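Local coordinates for protein putative methylthioribose-1-phosphate isomerase (Pyrococcus horikoshii OT3, PDB 6A35) that probably catalyses the interconversion of methylthioribose-1-phosphate and methylthioribulose-1-phosphate in the methionine biosynthesis of this archaeon, at residues A[49-54]-A[94-99]; A[153-158]-A[185-190]. All coordinates share one frame; numbering follows the deposited sequence.

Interaction 1 of 2, residues A[49-54]-A[94-99]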
ATOM      1  N   GLU A  49     -26.947   3.539  16.625  1.00 58.20           N
ATOM      2  CA  GLU A  49     -26.736   3.724  15.196  1.00 62.27           C
ATOM      3  C   GLU A  49     -25.363   4.372  14.934  1.00 63.38           C
ATOM      4  O   GLU A  49     -24.682   4.036  13.970  1.00 60.46           O
ATOM      5  CB  GLU A  49     -27.878   4.543  14.565  1.00 66.47           C
ATOM      6  CG  GLU A  49     -27.808   4.687  13.032  1.00 71.84           C
ATOM      7  CD  GLU A  49     -27.944   3.358  12.261  1.00 74.57           C
ATOM      8  OE1 GLU A  49     -29.080   2.863  12.060  1.00 76.34           O
ATOM      9  OE2 GLU A  49     -26.907   2.808  11.825  1.00 72.34           O
ATOM     10  N   ALA A  50     -24.929   5.270  15.807  1.00 59.01           N
ATOM     11  CA  ALA A  50     -23.589   5.847  15.658  1.00 60.56           C
ATOM     12  C   ALA A  50     -22.444   4.831  15.892  1.00 56.81           C
ATOM     13  O   ALA A  50     -21.299   5.094  15.536  1.00 57.70           O
ATOM     14  CB  ALA A  50     -23.421   7.059  16.579  1.00 64.14           C
ATOM     15  N   ILE A  51     -22.738   3.696  16.513  1.00 53.79           N
ATOM     16  CA  ILE A  51     -21.747   2.633  16.645  1.00 52.94           C
ATOM     17  C   ILE A  51     -21.704   1.791  15.376  1.00 53.46           C
ATOM     18  O   ILE A  51     -20.611   1.500  14.877  1.00 52.50           O
ATOM     19  CB  ILE A  51     -22.007   1.739  17.863  1.00 51.16           C
ATOM     20  CG1 ILE A  51     -21.807   2.554  19.142  1.00 49.56           C
ATOM     21  CG2 ILE A  51     -21.065   0.530  17.850  1.00 53.15           C
ATOM     22  CD1 ILE A  51     -22.334   1.883  20.383  1.00 47.53           C
ATOM     23  N   LYS A  52     -22.870   1.410  14.849  1.00 50.70           N
ATOM     24  CA  LYS A  52     -22.910   0.634  13.604  1.00 54.32           C
ATOM     25  C   LYS A  52     -22.272   1.415  12.447  1.00 53.05           C
ATOM     26  O   LYS A  52     -21.287   0.954  11.900  1.00 48.53           O
ATOM     27  CB  LYS A  52     -24.334   0.166  13.265  1.00 55.77           C
ATOM     28  CG  LYS A  52     -24.721  -1.083  14.042  1.00 59.32           C
ATOM     29  CD  LYS A  52     -25.979  -1.724  13.497  1.00 61.28           C
ATOM     30  CE  LYS A  52     -27.176  -0.849  13.787  1.00 65.32           C
ATOM     31  NZ  LYS A  52     -28.427  -1.644  13.716  1.00 69.48           N
ATOM     32  N   ASN A  53     -22.835   2.586  12.112  1.00 54.78           N
ATOM     33  CA  ASN A  53     -22.230   3.604  11.231  1.00 51.20           C
ATOM     34  C   ASN A  53     -20.717   3.568  11.178  1.00 58.52           C
ATOM     35  O   ASN A  53     -20.139   3.733  10.119  1.00 72.47           O
ATOM     36  CB  ASN A  53     -22.538   5.002  11.754  1.00 50.38           C
ATOM     37  CG  ASN A  53     -23.870   5.531  11.314  1.00 52.67           C
ATOM     38  OD1 ASN A  53     -24.790   4.785  10.995  1.00 55.85           O
ATOM     39  ND2 ASN A  53     -23.995   6.854  11.326  1.00 55.95           N
ATOM     40  N   MET A  54     -20.084   3.411  12.335  1.00 55.60           N
ATOM     41  CA  MET A  54     -18.663   3.663  12.514  1.00 55.90           C
ATOM     42  C   MET A  54     -18.408   5.157  12.700  1.00 55.70           C
ATOM     43  O   MET A  54     -17.280   5.636  12.512  1.00 53.10           O
ATOM     44  CB  MET A  54     -17.805   3.109  11.386  1.00 61.08           C
ATOM     45  CG  MET A  54     -18.009   1.627  11.148  1.00 67.69           C
ATOM     46  SD  MET A  54     -16.519   0.845  10.500  1.00 74.00           S
ATOM     47  CE  MET A  54     -17.194  -0.761  10.067  1.00 74.29           C
ATOM     48  N   GLU A  94     -29.790  -4.697  25.113  1.00 58.47           N
ATOM     49  CA  GLU A  94     -29.846  -5.552  23.908  1.00 64.76           C
ATOM     50  C   GLU A  94     -29.661  -4.729  22.627  1.00 63.54           C
ATOM     51  O   GLU A  94     -28.937  -5.142  21.711  1.00 70.10           O
ATOM     52  CB  GLU A  94     -31.162  -6.374  23.814  1.00 66.81           C
ATOM     53  CG  GLU A  94     -31.237  -7.629  24.683  1.00 66.27           C
ATOM     54  CD  GLU A  94     -30.189  -8.684  24.343  1.00 65.02           C
ATOM     55  OE1 GLU A  94     -29.211  -8.826  25.109  1.00 59.48           O
ATOM     56  OE2 GLU A  94     -30.339  -9.380  23.318  1.00 69.83           O
ATOM     57  N   ILE A  95     -30.326  -3.579  22.558  1.00 58.40           N
ATOM     58  CA  ILE A  95     -30.172  -2.675  21.414  1.00 59.85           C
ATOM     59  C   ILE A  95     -28.701  -2.298  21.186  1.00 58.42           C
ATOM     60  O   ILE A  95     -28.228  -2.312  20.064  1.00 58.81           O
ATOM     61  CB  ILE A  95     -30.929  -1.345  21.601  1.00 59.39           C
ATOM     62  CG1 ILE A  95     -32.449  -1.579  21.621  1.00 54.31           C
ATOM     63  CG2 ILE A  95     -30.515  -0.385  20.478  1.00 62.69           C
ATOM     64  CD1 ILE A  95     -33.306  -0.335  21.753  1.00 49.00           C
ATOM     65  N   LEU A  96     -28.023  -1.913  22.260  1.00 52.13           N
ATOM     66  CA  LEU A  96     -26.635  -1.540  22.212  1.00 53.77           C
ATOM     67  C   LEU A  96     -25.758  -2.725  21.853  1.00 60.43           C
ATOM     68  O   LEU A  96     -24.870  -2.628  20.996  1.00 57.12           O
ATOM     69  CB  LEU A  96     -26.215  -0.980  23.570  1.00 52.93           C
ATOM     70  CG  LEU A  96     -26.730   0.443  23.803  1.00 52.55           C
ATOM     71  CD1 LEU A  96     -26.941   0.773  25.269  1.00 55.04           C
ATOM     72  CD2 LEU A  96     -25.782   1.443  23.177  1.00 52.35           C
ATOM     73  N   LYS A  97     -26.021  -3.842  22.529  1.00 72.16           N
ATOM     74  CA  LYS A  97     -25.244  -5.074  22.394  1.00 74.55           C
ATOM     75  C   LYS A  97     -25.239  -5.584  20.968  1.00 78.45           C
ATOM     76  O   LYS A  97     -24.310  -6.271  20.568  1.00 78.97           O
ATOM     77  CB  LYS A  97     -25.824  -6.156  23.309  1.00 77.33           C
ATOM     78  CG  LYS A  97     -24.955  -7.390  23.494  1.00 84.34           C
ATOM     79  CD  LYS A  97     -25.709  -8.453  24.286  1.00 88.86           C
ATOM     80  CE  LYS A  97     -24.873  -9.698  24.532  1.00 87.76           C
ATOM     81  NZ  LYS A  97     -25.674 -10.813  25.109  1.00 86.53           N
ATOM     82  N   ASN A  98     -26.280  -5.255  20.206  1.00 82.64           N
ATOM     83  CA  ASN A  98     -26.426  -5.760  18.847  1.00 84.78           C
ATOM     84  C   ASN A  98     -26.075  -4.723  17.781  1.00 79.11           C
ATOM     85  O   ASN A  98     -26.774  -4.574  16.789  1.00 73.01           O
ATOM     86  CB  ASN A  98     -27.830  -6.345  18.678  1.00 87.00           C
ATOM     87  CG  ASN A  98     -27.974  -7.663  19.418  1.00 95.41           C
ATOM     88  OD1 ASN A  98     -28.554  -7.724  20.507  1.00 98.53           O
ATOM     89  ND2 ASN A  98     -27.374  -8.720  18.863  1.00 95.64           N
ATOM     90  N   THR A  99     -24.962  -4.029  17.997  1.00 78.28           N
ATOM     91  CA  THR A  99     -24.469  -3.037  17.057  1.00 84.89           C
ATOM     92  C   THR A  99     -23.421  -3.695  16.169  1.00 94.67           C
ATOM     93  O   THR A  99     -23.719  -4.120  15.053  1.00 98.33           O
ATOM     94  CB  THR A  99     -23.858  -1.838  17.798  1.00 79.04           C
ATOM     95  OG1 THR A  99     -23.100  -2.307  18.922  1.00 68.57           O
ATOM     96  CG2 THR A  99     -24.952  -0.905  18.272  1.00 78.37           C
TER

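Interaction 2 of 2, residues A[153-158]-A[185-190]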
ATOM      1  N   TYR A 153       5.531   5.628  29.751  1.00 45.76           N
ATOM      2  CA  TYR A 153       6.362   4.443  29.639  1.00 49.21           C
ATOM      3  C   TYR A 153       7.077   4.416  28.298  1.00 51.53           C
ATOM      4  O   TYR A 153       8.291   4.187  28.246  1.00 50.23           O
ATOM      5  CB  TYR A 153       5.532   3.157  29.762  1.00 52.52           C
ATOM      6  CG  TYR A 153       5.128   2.803  31.171  1.00 61.62           C
ATOM      7  CD1 TYR A 153       6.078   2.706  32.192  1.00 69.55           C
ATOM      8  CD2 TYR A 153       3.801   2.548  31.491  1.00 63.60           C
ATOM      9  CE1 TYR A 153       5.705   2.385  33.488  1.00 68.38           C
ATOM     10  CE2 TYR A 153       3.422   2.232  32.781  1.00 63.86           C
ATOM     11  CZ  TYR A 153       4.376   2.143  33.770  1.00 68.81           C
ATOM     12  OH  TYR A 153       3.991   1.823  35.049  1.00 78.68           O
ATOM     13  N   GLY A 154       6.310   4.616  27.226  1.00 49.56           N
ATOM     14  CA  GLY A 154       6.826   4.510  25.877  1.00 49.82           C
ATOM     15  C   GLY A 154       7.849   5.584  25.587  1.00 51.63           C
ATOM     16  O   GLY A 154       8.872   5.338  24.946  1.00 48.88           O
ATOM     17  N   ALA A 155       7.581   6.787  26.067  1.00 52.65           N
ATOM     18  CA  ALA A 155       8.502   7.879  25.845  1.00 55.68           C
ATOM     19  C   ALA A 155       9.840   7.610  26.513  1.00 58.12           C
ATOM     20  O   ALA A 155      10.836   8.168  26.094  1.00 67.71           O
ATOM     21  CB  ALA A 155       7.913   9.196  26.333  1.00 56.44           C
ATOM     22  N   GLU A 156       9.877   6.768  27.543  1.00 62.66           N
ATOM     23  CA  GLU A 156      11.155   6.386  28.172  1.00 67.94           C
ATOM     24  C   GLU A 156      11.996   5.471  27.293  1.00 59.95           C
ATOM     25  O   GLU A 156      13.195   5.673  27.176  1.00 67.93           O
ATOM     26  CB  GLU A 156      10.935   5.709  29.538  1.00 79.00           C
ATOM     27  CG  GLU A 156      10.266   6.595  30.595  1.00 90.78           C
ATOM     28  CD  GLU A 156      11.215   7.158  31.669  1.00102.63           C
ATOM     29  OE1 GLU A 156      10.708   7.623  32.730  1.00 95.67           O
ATOM     30  OE2 GLU A 156      12.458   7.142  31.470  1.00111.11           O
ATOM     31  N   VAL A 157      11.365   4.484  26.667  1.00 56.94           N
ATOM     32  CA  VAL A 157      12.084   3.407  25.957  1.00 56.67           C
ATOM     33  C   VAL A 157      12.397   3.646  24.489  1.00 58.42           C
ATOM     34  O   VAL A 157      13.365   3.057  23.986  1.00 67.16           O
ATOM     35  CB  VAL A 157      11.341   2.055  26.027  1.00 58.12           C
ATOM     36  CG1 VAL A 157      11.631   1.369  27.352  1.00 61.92           C
ATOM     37  CG2 VAL A 157       9.834   2.222  25.814  1.00 57.66           C
ATOM     38  N   LEU A 158      11.574   4.445  23.793  1.00 53.44           N
ATOM     39  CA  LEU A 158      11.822   4.812  22.378  1.00 51.74           C
ATOM     40  C   LEU A 158      12.940   5.863  22.244  1.00 51.11           C
ATOM     41  O   LEU A 158      13.122   6.702  23.139  1.00 49.20           O
ATOM     42  CB  LEU A 158      10.559   5.389  21.714  1.00 51.29           C
ATOM     43  CG  LEU A 158       9.316   4.536  21.452  1.00 49.86           C
ATOM     44  CD1 LEU A 158       8.573   5.084  20.242  1.00 49.99           C
ATOM     45  CD2 LEU A 158       9.647   3.077  21.227  1.00 53.02           C
ATOM     46  N   ARG A 185       2.688  11.699  21.485  1.00 38.82           N
ATOM     47  CA  ARG A 185       2.208  12.963  22.014  1.00 37.08           C
ATOM     48  C   ARG A 185       3.042  13.395  23.218  1.00 36.69           C
ATOM     49  O   ARG A 185       3.273  14.590  23.422  1.00 38.23           O
ATOM     50  CB  ARG A 185       0.723  12.905  22.343  1.00 34.19           C
ATOM     51  CG  ARG A 185      -0.182  13.156  21.153  1.00 35.69           C
ATOM     52  CD  ARG A 185      -1.609  13.447  21.620  1.00 38.04           C
ATOM     53  NE  ARG A 185      -2.532  13.802  20.550  1.00 34.04           N
ATOM     54  CZ  ARG A 185      -3.018  12.930  19.673  1.00 35.86           C
ATOM     55  NH1 ARG A 185      -2.661  11.652  19.690  1.00 35.34           N
ATOM     56  NH2 ARG A 185      -3.877  13.343  18.756  1.00 38.76           N
ATOM     57  N   VAL A 186       3.514  12.431  24.001  1.00 39.69           N
ATOM     58  CA  VAL A 186       4.387  12.751  25.148  1.00 41.83           C
ATOM     59  C   VAL A 186       5.765  13.136  24.629  1.00 41.54           C
ATOM     60  O   VAL A 186       6.332  14.137  25.085  1.00 34.13           O
ATOM     61  CB  VAL A 186       4.467  11.610  26.197  1.00 41.48           C
ATOM     62  CG1 VAL A 186       5.564  11.874  27.203  1.00 44.82           C
ATOM     63  CG2 VAL A 186       3.137  11.460  26.931  1.00 39.42           C
ATOM     64  N   MET A 187       6.263  12.359  23.648  1.00 44.61           N
ATOM     65  CA  MET A 187       7.574  12.612  23.036  1.00 42.87           C
ATOM     66  C   MET A 187       7.588  14.018  22.444  1.00 45.09           C
ATOM     67  O   MET A 187       8.552  14.764  22.631  1.00 38.88           O
ATOM     68  CB  MET A 187       7.913  11.570  21.981  1.00 41.02           C
ATOM     69  CG  MET A 187       8.262  10.194  22.540  1.00 43.13           C
ATOM     70  SD  MET A 187       8.683   8.964  21.269  1.00 48.20           S
ATOM     71  CE  MET A 187      10.311   9.520  20.806  1.00 50.44           C
ATOM     72  N   HIS A 188       6.500  14.387  21.761  1.00 50.15           N
ATOM     73  CA  HIS A 188       6.401  15.700  21.112  1.00 51.73           C
ATOM     74  C   HIS A 188       6.578  16.773  22.170  1.00 50.43           C
ATOM     75  O   HIS A 188       7.400  17.675  22.015  1.00 46.01           O
ATOM     76  CB  HIS A 188       5.056  15.863  20.360  1.00 55.55           C
ATOM     77  CG  HIS A 188       4.824  17.242  19.799  1.00 55.04           C
ATOM     78  ND1 HIS A 188       5.662  17.824  18.874  1.00 51.69           N
ATOM     79  CD2 HIS A 188       3.846  18.152  20.039  1.00 54.83           C
ATOM     80  CE1 HIS A 188       5.216  19.033  18.573  1.00 52.56           C
ATOM     81  NE2 HIS A 188       4.112  19.254  19.261  1.00 52.05           N
ATOM     82  N   LYS A 189       5.831  16.650  23.265  1.00 54.81           N
ATOM     83  CA  LYS A 189       5.868  17.671  24.321  1.00 54.16           C
ATOM     84  C   LYS A 189       7.278  17.822  24.894  1.00 49.55           C
ATOM     85  O   LYS A 189       7.804  18.937  24.942  1.00 49.90           O
ATOM     86  CB  LYS A 189       4.799  17.415  25.399  1.00 59.71           C
ATOM     87  CG  LYS A 189       3.744  18.518  25.485  1.00 65.44           C
ATOM     88  CD  LYS A 189       2.973  18.731  24.187  1.00 72.80           C
ATOM     89  CE  LYS A 189       2.597  20.203  23.994  1.00 81.79           C
ATOM     90  NZ  LYS A 189       1.805  20.475  22.746  1.00 83.75           N
ATOM     91  N   ASP A 190       7.886  16.702  25.281  1.00 48.20           N
ATOM     92  CA  ASP A 190       9.325  16.628  25.583  1.00 47.95           C
ATOM     93  C   ASP A 190      10.204  17.202  24.461  1.00 50.57           C
ATOM     94  O   ASP A 190      11.215  17.836  24.735  1.00 57.30           O
ATOM     95  CB  ASP A 190       9.757  15.175  25.745  1.00 48.34           C
ATOM     96  CG  ASP A 190       9.191  14.503  26.986  1.00 49.24           C
ATOM     97  OD1 ASP A 190       8.653  15.185  27.894  1.00 46.70           O
ATOM     98  OD2 ASP A 190       9.324  13.255  27.036  1.00 50.21           O
TER
HETATM   99  O   HOH W   1      10.717  11.556  26.032  1.00 33.40           O

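Interaction 1 of 2, residues A[49-54]-A[94-99]
The backbone carbonyl of T99 is the flat group that K52 touches. The aliphatic part of the lysine passes over one face of the plane through T99 CA, C and O, offset from the C=O bond, with K52 CG 3.4 Å from T99 O and K52 CD slightly farther from the same oxygen. On the side of that plane where K52 CG lies, T99 CB also fits beside the lysine, 3.9 Å from K52 CG. T99 CB meets I51 as well, at 3.7 Å from I51 CG2, and so touches two consecutive residues of the other helix end in directions roughly at right angles. The side chains of I51 and T99 meet at a slant, the T99 methyl CG2 reaching I51 CB at 4.0 Å. I51 CG2 stands anti to the backbone N (CG1 at chi1 -66°), which carries this branch to T99 while the CG1 arm extends to CD1, 4.5 Å from L96 CD2.

The T99 hydroxyl is turned back to its own chain. With chi1 at 41°, OG1 sits between the backbone N and the carbonyl carbon and donates to L96 O at 2.7 Å, almost straight onto the oxygen (C=O...donor angle 174°). This bond ties the turn after helix 82-97 to its last residues and fixes the rotation of the side chain. While so bonded, T99 OG1 also lies against I51 CG2, and CB and CG2 complete the contact. K52 forms the exposed margin, whereas I51, L96 and T99 are buried.

The contact joins the C-terminal ends of helices 44-52 and 82-97. R100, predicted to bind substrate, donates to I51 O. Helix 59-74 packs on I51 and L96 through I62 and L70, and helix 104-119 covers L96 and T99 through L110 and L106.

Interaction 2 of 2, residues A[153-158]-A[185-190]
M187 reaches from helix 180-190 to the end of helix 125-157, meeting first A155 and then L158. From CB, which points toward the other helix, the chain leaves with CG anti to the carbonyl carbon (chi1 -72°). M187 CG then settles on A155, 3.9 Å from A155 CB and nearly as close to its CA. The next atom, M187 SD, has moved on to L158, lying 4.0 Å from L158 CD1 and 4.1 Å from L158 CB, and here the two side chains cross at about a right angle. The chain bends at chi3 (74°), so CE is folded round instead of continuing the extended CB-CG-SD run.

A155 has a second partner: A155 CB lies 3.7 Å from V186 CG1, the branch that stands anti to the valine's backbone N. The methyl thus rests against both V186 CG1 and M187 CG, on consecutive residues. The axes of the two segments come within 9.0 Å and cross at -62°, consistent with the small side chain at A155. L193 of strand 193-199 also packs on M187, and F276 of strand 275-278 on L158, so the pair belongs to the layer of helices against the mainly parallel sheet.

D190 OD1 forms a salt bridge with R4 and a hydrogen bond with Y5 OH, while OD2 faces A155 and a water. That water sits at the edge, weakly bonded to A155 O; its very short approach to D190 OD2 is doubtful. The direct contacts between the helices are thus apolar van der Waals ones, while charge is dealt with at the margin by the N-terminal segment.

In the fold
Both contacts are largely buried and join helix ends, but they use different helices on opposite sides of the chain's centre, their centres about 35 Å apart and their nearest atoms about 17 Å. Interaction 1 belongs to the N-terminal part, among helices, where two C-terminal ends meet next to R100, a predicted substrate-binding residue; an exposed lysine borders it and a threonine hydroxyl bonds back to its own helix. Interaction 2 lies away from the annotated sites, on helices that pack on the mainly parallel sheet. Interaction 1 thus mixes polar backbone groups with aliphatic branches, whereas interaction 2 has aliphatic and thioether contacts, with a carboxylate at its exposed edge.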